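Local coordinates for enterotoxin type A (Staphylococcus aureus, PDB 1DYQ), which binds, in its natural form, host MHC class II and T-cell receptor molecules as an unprocessed superantigen, activating T cells and causing staphylococcal food poisoning, at residues 30-35 / 160-165; 36-41 / 87-92; 69-74 / 107-112. The protein carries 3 engineered substitutions. All blocks are in the same frame, centred on the assembly; numbering follows the deposited sequence.

Contact 1: residues 30-35 / 160-165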
loop_
_atom_site.group_PDB
_atom_site.type_symbol
_atom_site.label_atom_id
_atom_site.label_comp_id
_atom_site.label_asym_id
_atom_site.label_seq_id
_atom_site.Cartn_x
_atom_site.Cartn_y
_atom_site.Cartn_z
ATOM N N ILE A 30 1.061 -10.239 1.004
ATOM C CA ILE A 30 0.663 -8.868 1.389
ATOM C C ILE A 30 0.118 -8.083 0.240
ATOM O O ILE A 30 -0.704 -7.182 0.404
ATOM C CB ILE A 30 1.786 -8.157 2.136
ATOM C CG1 ILE A 30 1.294 -7.028 3.040
ATOM C CG2 ILE A 30 2.825 -7.595 1.170
ATOM C CD1 ILE A 30 -0.160 -6.929 3.281
ATOM N N TYR A 31 0.477 -8.451 -1.037
ATOM C CA TYR A 31 -0.111 -7.739 -2.175
ATOM C C TYR A 31 -1.126 -8.510 -2.942
ATOM O O TYR A 31 -1.745 -7.941 -3.901
ATOM C CB TYR A 31 1.055 -7.301 -3.137
ATOM C CG TYR A 31 1.842 -6.182 -2.514
ATOM C CD1 TYR A 31 1.231 -4.915 -2.371
ATOM C CD2 TYR A 31 3.144 -6.302 -2.087
ATOM C CE1 TYR A 31 1.923 -3.872 -1.793
ATOM C CE2 TYR A 31 3.841 -5.272 -1.522
ATOM C CZ TYR A 31 3.222 -4.036 -1.348
ATOM O OH TYR A 31 3.900 -2.985 -0.818
ATOM N N TYR A 32 -1.448 -9.761 -2.634
ATOM C CA TYR A 32 -2.394 -10.543 -3.399
ATOM C C TYR A 32 -3.336 -11.409 -2.558
ATOM O O TYR A 32 -4.417 -11.710 -3.027
ATOM C CB TYR A 32 -1.594 -11.427 -4.378
ATOM C CG TYR A 32 -2.387 -12.110 -5.457
ATOM C CD1 TYR A 32 -3.020 -11.383 -6.453
ATOM C CD2 TYR A 32 -2.436 -13.503 -5.498
ATOM C CE1 TYR A 32 -3.729 -12.037 -7.461
ATOM C CE2 TYR A 32 -3.146 -14.154 -6.501
ATOM C CZ TYR A 32 -3.791 -13.410 -7.452
ATOM O OH TYR A 32 -4.495 -14.071 -8.446
ATOM N N TYR A 33 -2.941 -11.701 -1.315
ATOM C CA TYR A 33 -3.841 -12.504 -0.447
ATOM C C TYR A 33 -4.109 -11.716 0.850
ATOM O O TYR A 33 -4.370 -12.313 1.903
ATOM C CB TYR A 33 -3.196 -13.826 -0.097
ATOM C CG TYR A 33 -2.919 -14.768 -1.251
ATOM C CD1 TYR A 33 -3.916 -15.172 -2.105
ATOM C CD2 TYR A 33 -1.625 -15.252 -1.435
ATOM C CE1 TYR A 33 -3.646 -16.050 -3.156
ATOM C CE2 TYR A 33 -1.353 -16.158 -2.460
ATOM C CZ TYR A 33 -2.360 -16.518 -3.304
ATOM O OH TYR A 33 -2.090 -17.439 -4.317
ATOM N N ASN A 34 -4.151 -10.418 0.749
ATOM C CA ASN A 34 -4.291 -9.544 1.914
ATOM C C ASN A 34 -5.748 -9.361 2.351
ATOM O O ASN A 34 -6.693 -9.856 1.783
ATOM C CB ASN A 34 -3.637 -8.199 1.653
ATOM C CG ASN A 34 -4.232 -7.400 0.523
ATOM O OD1 ASN A 34 -5.412 -7.497 0.201
ATOM N ND2 ASN A 34 -3.434 -6.510 -0.099
ATOM N N GLU A 35 -5.863 -8.673 3.508
ATOM C CA GLU A 35 -7.171 -8.297 4.054
ATOM C C GLU A 35 -7.144 -6.773 4.238
ATOM O O GLU A 35 -6.164 -6.258 4.827
ATOM C CB GLU A 35 -7.387 -8.931 5.449
ATOM C CG GLU A 35 -7.374 -10.463 5.424
ATOM C CD GLU A 35 -7.841 -11.043 6.768
ATOM O OE1 GLU A 35 -7.168 -10.843 7.777
ATOM O OE2 GLU A 35 -8.894 -11.722 6.753
ATOM N N ALA A 160 -2.085 -1.336 -7.692
ATOM C CA ALA A 160 -1.130 -1.591 -8.809
ATOM C C ALA A 160 -0.435 -2.915 -8.666
ATOM O O ALA A 160 -0.409 -3.725 -9.608
ATOM C CB ALA A 160 -0.122 -0.453 -8.904
ATOM N N ARG A 161 0.054 -3.233 -7.442
ATOM C CA ARG A 161 0.757 -4.502 -7.281
ATOM C C ARG A 161 -0.137 -5.695 -7.338
ATOM O O ARG A 161 0.310 -6.773 -7.772
ATOM C CB ARG A 161 1.601 -4.481 -5.986
ATOM C CG ARG A 161 2.592 -3.334 -5.954
ATOM C CD ARG A 161 3.769 -3.680 -5.036
ATOM N NE ARG A 161 4.386 -2.506 -4.510
ATOM C CZ ARG A 161 5.498 -2.433 -3.780
ATOM N NH1 ARG A 161 6.221 -3.520 -3.548
ATOM N NH2 ARG A 161 5.882 -1.269 -3.271
ATOM N N ARG A 162 -1.436 -5.593 -7.019
ATOM C CA ARG A 162 -2.346 -6.710 -7.153
ATOM C C ARG A 162 -2.475 -7.096 -8.652
ATOM O O ARG A 162 -2.341 -8.254 -8.979
ATOM C CB ARG A 162 -3.744 -6.420 -6.615
ATOM C CG ARG A 162 -4.712 -7.588 -6.784
ATOM C CD ARG A 162 -6.052 -7.291 -6.075
ATOM N NE ARG A 162 -5.828 -7.411 -4.634
ATOM C CZ ARG A 162 -5.724 -8.541 -3.968
ATOM N NH1 ARG A 162 -5.863 -9.712 -4.549
ATOM N NH2 ARG A 162 -5.418 -8.485 -2.661
ATOM N N TYR A 163 -2.519 -6.040 -9.471
ATOM C CA TYR A 163 -2.556 -6.283 -10.940
ATOM C C TYR A 163 -1.231 -6.854 -11.403
ATOM O O TYR A 163 -1.257 -7.794 -12.254
ATOM C CB TYR A 163 -2.852 -4.948 -11.639
ATOM C CG TYR A 163 -2.692 -5.049 -13.165
ATOM C CD1 TYR A 163 -3.647 -5.669 -13.927
ATOM C CD2 TYR A 163 -1.546 -4.528 -13.742
ATOM C CE1 TYR A 163 -3.482 -5.764 -15.315
ATOM C CE2 TYR A 163 -1.367 -4.649 -15.133
ATOM C CZ TYR A 163 -2.340 -5.249 -15.875
ATOM O OH TYR A 163 -2.177 -5.330 -17.258
ATOM N N LEU A 164 -0.104 -6.402 -10.903
ATOM C CA LEU A 164 1.188 -6.955 -11.331
ATOM C C LEU A 164 1.276 -8.424 -10.982
ATOM O O LEU A 164 1.863 -9.212 -11.724
ATOM C CB LEU A 164 2.364 -6.182 -10.799
ATOM C CG LEU A 164 2.445 -4.695 -11.186
ATOM C CD1 LEU A 164 3.641 -4.023 -10.566
ATOM C CD2 LEU A 164 2.464 -4.571 -12.731
ATOM N N GLN A 165 0.754 -8.811 -9.815
ATOM C CA GLN A 165 0.750 -10.251 -9.485
ATOM C C GLN A 165 -0.138 -11.013 -10.435
ATOM O O GLN A 165 0.266 -12.082 -10.952
ATOM C CB GLN A 165 0.253 -10.406 -8.010
ATOM C CG GLN A 165 0.296 -11.883 -7.579
ATOM C CD GLN A 165 1.713 -12.424 -7.581
ATOM O OE1 GLN A 165 2.682 -11.803 -7.208
ATOM N NE2 GLN A 165 1.807 -13.684 -8.059
HETATM O O HOH W 1 -6.775 -10.362 -1.030
HETATM O O HOH W 2 -4.997 -5.382 -2.669
#
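Tyr-32 and Arg-162 mark the closest backbone approach, 5.4 Å from CA to CA, where the C-terminal part of helix 23-32 runs against helix 153-168. Tyr-31 and Arg-161 pair as flat groups. The arginine is extended from CG to NE, carrying CD over the ring centre, 3.6 Å from the centroid, in a CH-pi contact. Its guanidinium continues over the ring and the hydroxyl at only 14° between planes, with CZ 3.4 Å from Tyr-31 OH. Asp-157 and Tyr-171 bind the guanidinium, while the hydroxyl bonds to Tyr-214, so a long cation and a polar-tipped ring both suit this buried place. The contact joins helix 23-32, at the OB-fold domain, to helix 153-168 of the beta-grasp domain, the two-domain plan of staphylococcal and streptococcal toxins. On Tyr-32, Gln-165 lays CG over one ring face, 3.4 Å from Tyr-32 CG; the amide beyond bonds to Tyr-171, and the phenol to Glu-166. The chain of Arg-162 bends at chi3 (-74°), which turns NE aside, and the guanidinium reaches the turn, where NH1 donates to Tyr-32 O at 2.9 Å, a bond bent to 142°. Asn-34 meets it tip to tip; its ND2 donates to Ile-30 O at 2.9 Å, and its OD1 accepts from Lys-36 NZ. A water bridges Asn-34 ND2 and Arg-162 NE, accepting from both.

Contact 2: residues 36-41 / 87-92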
loop_
_atom_site.group_PDB
_atom_site.type_symbol
_atom_site.label_atom_id
_atom_site.label_comp_id
_atom_site.label_asym_id
_atom_site.label_seq_id
_atom_site.Cartn_x
_atom_site.Cartn_y
_atom_site.Cartn_z
ATOM N N LYS A 36 -8.090 -6.063 3.640
ATOM C CA LYS A 36 -8.047 -4.613 3.661
ATOM C C LYS A 36 -9.205 -3.943 4.384
ATOM O O LYS A 36 -10.355 -4.435 4.343
ATOM C CB LYS A 36 -8.062 -4.088 2.184
ATOM C CG LYS A 36 -6.741 -4.407 1.479
ATOM C CD LYS A 36 -6.794 -3.868 0.030
ATOM C CE LYS A 36 -7.785 -4.621 -0.819
ATOM N NZ LYS A 36 -7.557 -6.089 -0.850
ATOM N N ALA A 37 -8.874 -2.889 5.082
ATOM C CA ALA A 37 -9.895 -2.007 5.686
ATOM C C ALA A 37 -10.195 -0.935 4.621
ATOM O O ALA A 37 -9.281 -0.228 4.204
ATOM C CB ALA A 37 -9.351 -1.350 6.939
ATOM N N LYS A 38 -11.428 -0.894 4.184
ATOM C CA LYS A 38 -11.843 0.062 3.139
ATOM C C LYS A 38 -13.228 0.583 3.533
ATOM O O LYS A 38 -14.223 -0.100 3.256
ATOM C CB LYS A 38 -11.908 -0.657 1.798
ATOM C CG LYS A 38 -11.782 0.240 0.580
ATOM C CD LYS A 38 -12.195 -0.511 -0.685
ATOM C CE LYS A 38 -13.461 0.097 -1.270
ATOM N NZ LYS A 38 -13.246 1.542 -1.601
ATOM N N THR A 39 -13.257 1.659 4.283
ATOM C CA THR A 39 -14.520 2.172 4.841
ATOM C C THR A 39 -14.472 3.686 4.875
ATOM O O THR A 39 -13.395 4.292 4.874
ATOM C CB THR A 39 -14.759 1.621 6.258
ATOM O OG1 THR A 39 -16.044 2.039 6.755
ATOM C CG2 THR A 39 -13.694 2.123 7.212
ATOM N N GLU A 40 -15.636 4.339 4.851
ATOM C CA GLU A 40 -15.697 5.778 4.808
ATOM C C GLU A 40 -16.336 6.370 6.073
ATOM O O GLU A 40 -17.160 5.687 6.687
ATOM C CB GLU A 40 -16.503 6.271 3.597
ATOM C CG GLU A 40 -16.329 5.408 2.352
ATOM C CD GLU A 40 -14.931 5.511 1.786
ATOM O OE1 GLU A 40 -14.441 6.641 1.614
ATOM O OE2 GLU A 40 -14.322 4.443 1.522
ATOM N N ASN A 41 -15.982 7.585 6.377
ATOM C CA ASN A 41 -16.627 8.399 7.396
ATOM C C ASN A 41 -16.570 7.780 8.776
ATOM O O ASN A 41 -17.595 7.621 9.462
ATOM C CB ASN A 41 -18.081 8.670 6.982
ATOM C CG ASN A 41 -18.670 9.871 7.701
ATOM O OD1 ASN A 41 -19.873 9.863 8.030
ATOM N ND2 ASN A 41 -17.885 10.902 7.911
ATOM N N ASP A 87 -11.496 8.474 6.077
ATOM C CA ASP A 87 -11.706 7.285 5.305
ATOM C C ASP A 87 -10.427 6.413 5.425
ATOM O O ASP A 87 -9.350 6.975 5.610
ATOM C CB ASP A 87 -11.964 7.574 3.831
ATOM C CG ASP A 87 -13.134 8.519 3.612
ATOM O OD1 ASP A 87 -14.124 8.448 4.389
ATOM O OD2 ASP A 87 -13.054 9.328 2.663
ATOM N N LEU A 88 -10.635 5.127 5.370
ATOM C CA LEU A 88 -9.542 4.166 5.508
ATOM C C LEU A 88 -9.404 3.329 4.226
ATOM O O LEU A 88 -10.364 2.918 3.625
ATOM C CB LEU A 88 -9.834 3.184 6.664
ATOM C CG LEU A 88 -10.137 3.891 8.017
ATOM C CD1 LEU A 88 -10.492 2.759 9.025
ATOM C CD2 LEU A 88 -8.959 4.664 8.493
ATOM N N TYR A 89 -8.133 3.080 3.877
ATOM C CA TYR A 89 -7.850 2.147 2.778
ATOM C C TYR A 89 -6.428 1.600 2.986
ATOM O O TYR A 89 -5.448 2.292 2.790
ATOM C CB TYR A 89 -7.928 2.815 1.391
ATOM C CG TYR A 89 -7.914 1.815 0.240
ATOM C CD1 TYR A 89 -6.817 0.987 0.005
ATOM C CD2 TYR A 89 -8.987 1.736 -0.626
ATOM C CE1 TYR A 89 -6.821 0.055 -1.026
ATOM C CE2 TYR A 89 -9.004 0.817 -1.666
ATOM C CZ TYR A 89 -7.915 0.014 -1.877
ATOM O OH TYR A 89 -7.934 -0.919 -2.896
ATOM N N GLY A 90 -6.359 0.401 3.587
ATOM C CA GLY A 90 -5.024 -0.146 3.881
ATOM C C GLY A 90 -5.120 -1.628 4.221
ATOM O O GLY A 90 -6.206 -2.125 4.526
ATOM N N ALA A 91 -3.985 -2.300 4.192
ATOM C CA ALA A 91 -3.975 -3.743 4.469
ATOM C C ALA A 91 -3.658 -3.914 5.970
ATOM O O ALA A 91 -2.649 -3.419 6.439
ATOM C CB ALA A 91 -2.803 -4.372 3.674
ATOM N N TYR A 92 -4.465 -4.756 6.612
ATOM C CA TYR A 92 -4.244 -4.960 8.064
ATOM C C TYR A 92 -3.885 -6.400 8.360
ATOM O O TYR A 92 -4.191 -7.317 7.617
ATOM C CB TYR A 92 -5.522 -4.573 8.832
ATOM C CG TYR A 92 -6.743 -5.406 8.535
ATOM C CD1 TYR A 92 -6.922 -6.672 9.080
ATOM C CD2 TYR A 92 -7.714 -4.960 7.631
ATOM C CE1 TYR A 92 -7.995 -7.457 8.762
ATOM C CE2 TYR A 92 -8.819 -5.739 7.321
ATOM C CZ TYR A 92 -8.963 -6.989 7.891
ATOM O OH TYR A 92 -10.046 -7.761 7.571
HETATM O O HOH W 3 -11.284 -6.927 5.098
HETATM O O HOH W 4 -11.593 4.187 1.499
#
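Ala-37 and Gly-90 form a hydrogen-bonded antiparallel pair, as do Thr-39 and Leu-88; Lys-38 with Tyr-89 is the non-hydrogen-bonded pair between them, and Lys-36 with Ala-91 is another at the start of strand 36-39. The tight side carries Ala-37, Thr-39 and Leu-88. Thr-39 CG2 lies beside Leu-88 CD1 at 3.7 Å, the two side chains pointing the same way, and the beta-branched threonine suits a strand. Ala-37 is small enough for the Tyr-92 ring to lie close to the backbone: the ring presents its edge to Ala-37 N, with CD2 3.5 Å from that nitrogen. The phenol OH of Tyr-92 shares a water with Lys-36 O.

The other face is more open to solvent at Lys-38, though Tyr-89 is itself buried. Lys-38 runs alongside Tyr-89, its CG 3.4 Å from Tyr-89 CD2, so the aliphatic stem packs beside the ring, obliquely, while the residue remains exposed. At the far end a water donates to both Glu-40 OE2 and Leu-88 O. Glu-40 OE1 stands 3.2 Å from Asp-87 OD2, a like-charge approach that would tend to favour proton uptake by one of the acids. Asp-87 OD1 is gripped by Asn-41 N at 2.9 Å and by His-115 ND1, which would partly offset its charge.

Strand 36-39 is an outermost strand of the five-stranded OB-fold sheet. Tyr-89 packs on Leu-158 and Gln-159 of helix 153-168, whereas Ala-37 and Leu-88 face inward onto Leu-68, Met-108 and Val-112 of strands 67-71 and 105-114.

Contact 3: residues 69-74 / 107-112. Engineered in segment 69-74: Arg-71 (natural residue Asp).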
loop_
_atom_site.group_PDB
_atom_site.type_symbol
_atom_site.label_atom_id
_atom_site.label_comp_id
_atom_site.label_asym_id
_atom_site.label_seq_id
_atom_site.Cartn_x
_atom_site.Cartn_y
_atom_site.Cartn_z
ATOM N N LEU A 69 -6.016 -1.140 14.887
ATOM C CA LEU A 69 -5.061 -0.179 15.327
ATOM C C LEU A 69 -4.291 0.424 14.143
ATOM O O LEU A 69 -3.639 -0.381 13.452
ATOM C CB LEU A 69 -4.066 -0.796 16.324
ATOM C CG LEU A 69 -3.057 0.163 16.908
ATOM C CD1 LEU A 69 -3.729 1.227 17.783
ATOM C CD2 LEU A 69 -1.959 -0.544 17.688
ATOM N N VAL A 70 -4.389 1.699 13.931
ATOM C CA VAL A 70 -3.641 2.350 12.829
ATOM C C VAL A 70 -2.383 2.930 13.389
ATOM O O VAL A 70 -2.405 3.684 14.401
ATOM C CB VAL A 70 -4.480 3.416 12.125
ATOM C CG1 VAL A 70 -3.674 4.020 10.961
ATOM C CG2 VAL A 70 -5.787 2.839 11.622
ATOM N N ARG A 71 -1.226 2.642 12.813
ATOM C CA ARG A 71 0.068 3.050 13.269
ATOM C C ARG A 71 0.700 4.120 12.349
ATOM O O ARG A 71 0.559 3.949 11.121
ATOM C CB ARG A 71 1.048 1.861 13.343
ATOM C CG ARG A 71 0.548 0.700 14.189
ATOM C CD ARG A 71 1.562 -0.472 14.239
ATOM N NE ARG A 71 2.817 -0.032 14.805
ATOM C CZ ARG A 71 3.964 -0.693 14.819
ATOM N NH1 ARG A 71 4.067 -1.895 14.296
ATOM N NH2 ARG A 71 5.047 -0.102 15.361
ATOM N N PHE A 72 1.192 5.162 12.922
ATOM C CA PHE A 72 1.818 6.254 12.150
ATOM C C PHE A 72 3.254 6.474 12.611
ATOM O O PHE A 72 3.660 6.149 13.721
ATOM C CB PHE A 72 1.002 7.536 12.360
ATOM C CG PHE A 72 -0.429 7.459 11.999
ATOM C CD1 PHE A 72 -0.874 7.621 10.678
ATOM C CD2 PHE A 72 -1.400 7.165 12.951
ATOM C CE1 PHE A 72 -2.210 7.555 10.361
ATOM C CE2 PHE A 72 -2.737 7.094 12.639
ATOM C CZ PHE A 72 -3.159 7.315 11.338
ATOM N N ASP A 73 4.014 7.214 11.781
ATOM C CA ASP A 73 5.398 7.488 12.063
ATOM C C ASP A 73 5.601 8.505 13.183
ATOM O O ASP A 73 6.684 8.454 13.805
ATOM C CB ASP A 73 6.097 8.095 10.818
ATOM C CG ASP A 73 6.658 7.125 9.857
ATOM O OD1 ASP A 73 6.684 5.905 10.052
ATOM O OD2 ASP A 73 7.094 7.616 8.737
ATOM N N SER A 74 4.734 9.471 13.328
ATOM C CA SER A 74 4.978 10.607 14.197
ATOM C C SER A 74 3.726 11.243 14.741
ATOM O O SER A 74 2.609 11.000 14.322
ATOM C CB SER A 74 5.733 11.688 13.338
ATOM O OG SER A 74 4.786 12.262 12.429
ATOM N N CYS A 107 -3.370 -4.624 13.009
ATOM C CA CYS A 107 -2.719 -3.358 12.783
ATOM C C CYS A 107 -2.569 -3.042 11.284
ATOM O O CYS A 107 -2.406 -3.929 10.453
ATOM C CB CYS A 107 -1.318 -3.337 13.432
ATOM S SG CYS A 107 -1.448 -3.420 15.274
ATOM N N MET A 108 -2.694 -1.769 10.992
ATOM C CA MET A 108 -2.454 -1.252 9.619
ATOM C C MET A 108 -1.481 -0.107 9.726
ATOM O O MET A 108 -1.492 0.644 10.743
ATOM C CB MET A 108 -3.787 -0.803 9.073
ATOM C CG MET A 108 -3.863 0.197 7.979
ATOM S SD MET A 108 -5.576 0.197 7.329
ATOM C CE MET A 108 -6.134 1.768 7.911
ATOM N N TYR A 109 -0.620 0.106 8.745
ATOM C CA TYR A 109 0.304 1.198 8.700
ATOM C C TYR A 109 -0.244 2.342 7.837
ATOM O O TYR A 109 -0.500 2.100 6.647
ATOM C CB TYR A 109 1.638 0.754 8.113
ATOM C CG TYR A 109 2.455 -0.220 8.920
ATOM C CD1 TYR A 109 3.113 0.214 10.069
ATOM C CD2 TYR A 109 2.677 -1.506 8.453
ATOM C CE1 TYR A 109 3.937 -0.669 10.769
ATOM C CE2 TYR A 109 3.506 -2.374 9.135
ATOM C CZ TYR A 109 4.103 -1.946 10.298
ATOM O OH TYR A 109 4.986 -2.808 10.945
ATOM N N GLY A 110 -0.557 3.464 8.446
ATOM C CA GLY A 110 -1.170 4.555 7.636
ATOM C C GLY A 110 -2.497 4.158 7.059
ATOM O O GLY A 110 -3.324 3.465 7.678
ATOM N N GLY A 111 -2.764 4.571 5.801
ATOM C CA GLY A 111 -4.008 4.239 5.135
ATOM C C GLY A 111 -5.135 5.231 5.377
ATOM O O GLY A 111 -6.282 4.882 5.013
ATOM N N VAL A 112 -4.882 6.351 6.035
ATOM C CA VAL A 112 -5.983 7.240 6.434
ATOM C C VAL A 112 -5.993 8.537 5.640
ATOM O O VAL A 112 -4.960 9.153 5.420
ATOM C CB VAL A 112 -5.787 7.589 7.934
ATOM C CG1 VAL A 112 -6.948 8.425 8.468
ATOM C CG2 VAL A 112 -5.674 6.294 8.724
HETATM O O HOH W 5 6.482 -3.446 12.746
#
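Tyr-109 brings CE1 over one face of the Arg-71 guanidinium, 4.1 Å from Arg-71 CZ, with the two planes 38° apart and both side chains pointing the same way. At the edge of the tyrosine ring, in its plane, lies a water that also accepts from Arg-71 NH1; its very short approach to the phenol makes the detail there doubtful. The phenol itself bonds to Asn-208 O. The Phe-72 ring offers its edge to Val-112, CZ being 3.8 Å from Val-112 CG2, the side chains crossing at about a right angle.

Arg-71 is an engineered replacement of aspartate. Its chain bends at chi3 (60°), setting NE; NH1 bonds to Gln-96 O, while NH2 comes near the like charge of Arg-215.

The backbones run parallel, Leu-69 opposite Cys-107, Val-70 opposite Met-108 and Arg-71 opposite Tyr-109. Met-108 N donates to Leu-69 O, Arg-71 N to Met-108 O at 2.9 Å, and Gly-110 N to Arg-71 O. This is the parallel pairing of the third and fifth strands of an OB fold, in a sheet whose other neighbouring strands are antiparallel.

On the face of Leu-69 and Cys-107, Leu-69 CD2 rests 3.8 Å from Cys-107 SG, which is bonded to Cys-97. On the opposite face Val-70 packs with both branches: CG2 lies 3.9 Å from Met-108 CE and CG1 3.8 Å from Val-112 CG2. Slim, branched valines suit this interior, which Leu-88 of strand 86-91 and Phe-55 of strand 52-55 also line. Gly-110 and Gly-111 let the chain bend between Tyr-109 and Val-112: both have positive phi, and at Gly-111 a CB would collide with the preceding carbonyl. Gly-110 O is buried with no polar partner, against Val-70 CG1 at 3.3 Å.

In the fold
From the N terminus, helix 23-32 carries the start of 30-35, which opens contact 1; the chain runs directly on into 36-41, which opens contact 2. Next comes 69-74, opening contact 3. The chain returns at 87-92 to close contact 2, then at 107-112 to close contact 3, so these two loops cross. Both are nested inside the much longer loop that contact 1 closes at 160-165. Contacts 2 and 3 share one OB-fold sheet and meet where strands 86-91 and 105-114 adjoin, Tyr-89 N probably bonding to Gly-111 O. Contact 1 ties the OB-fold domain to the helix of the beta-grasp domain; it touches contact 2, but its centre lies about 19 Å from that of contact 3.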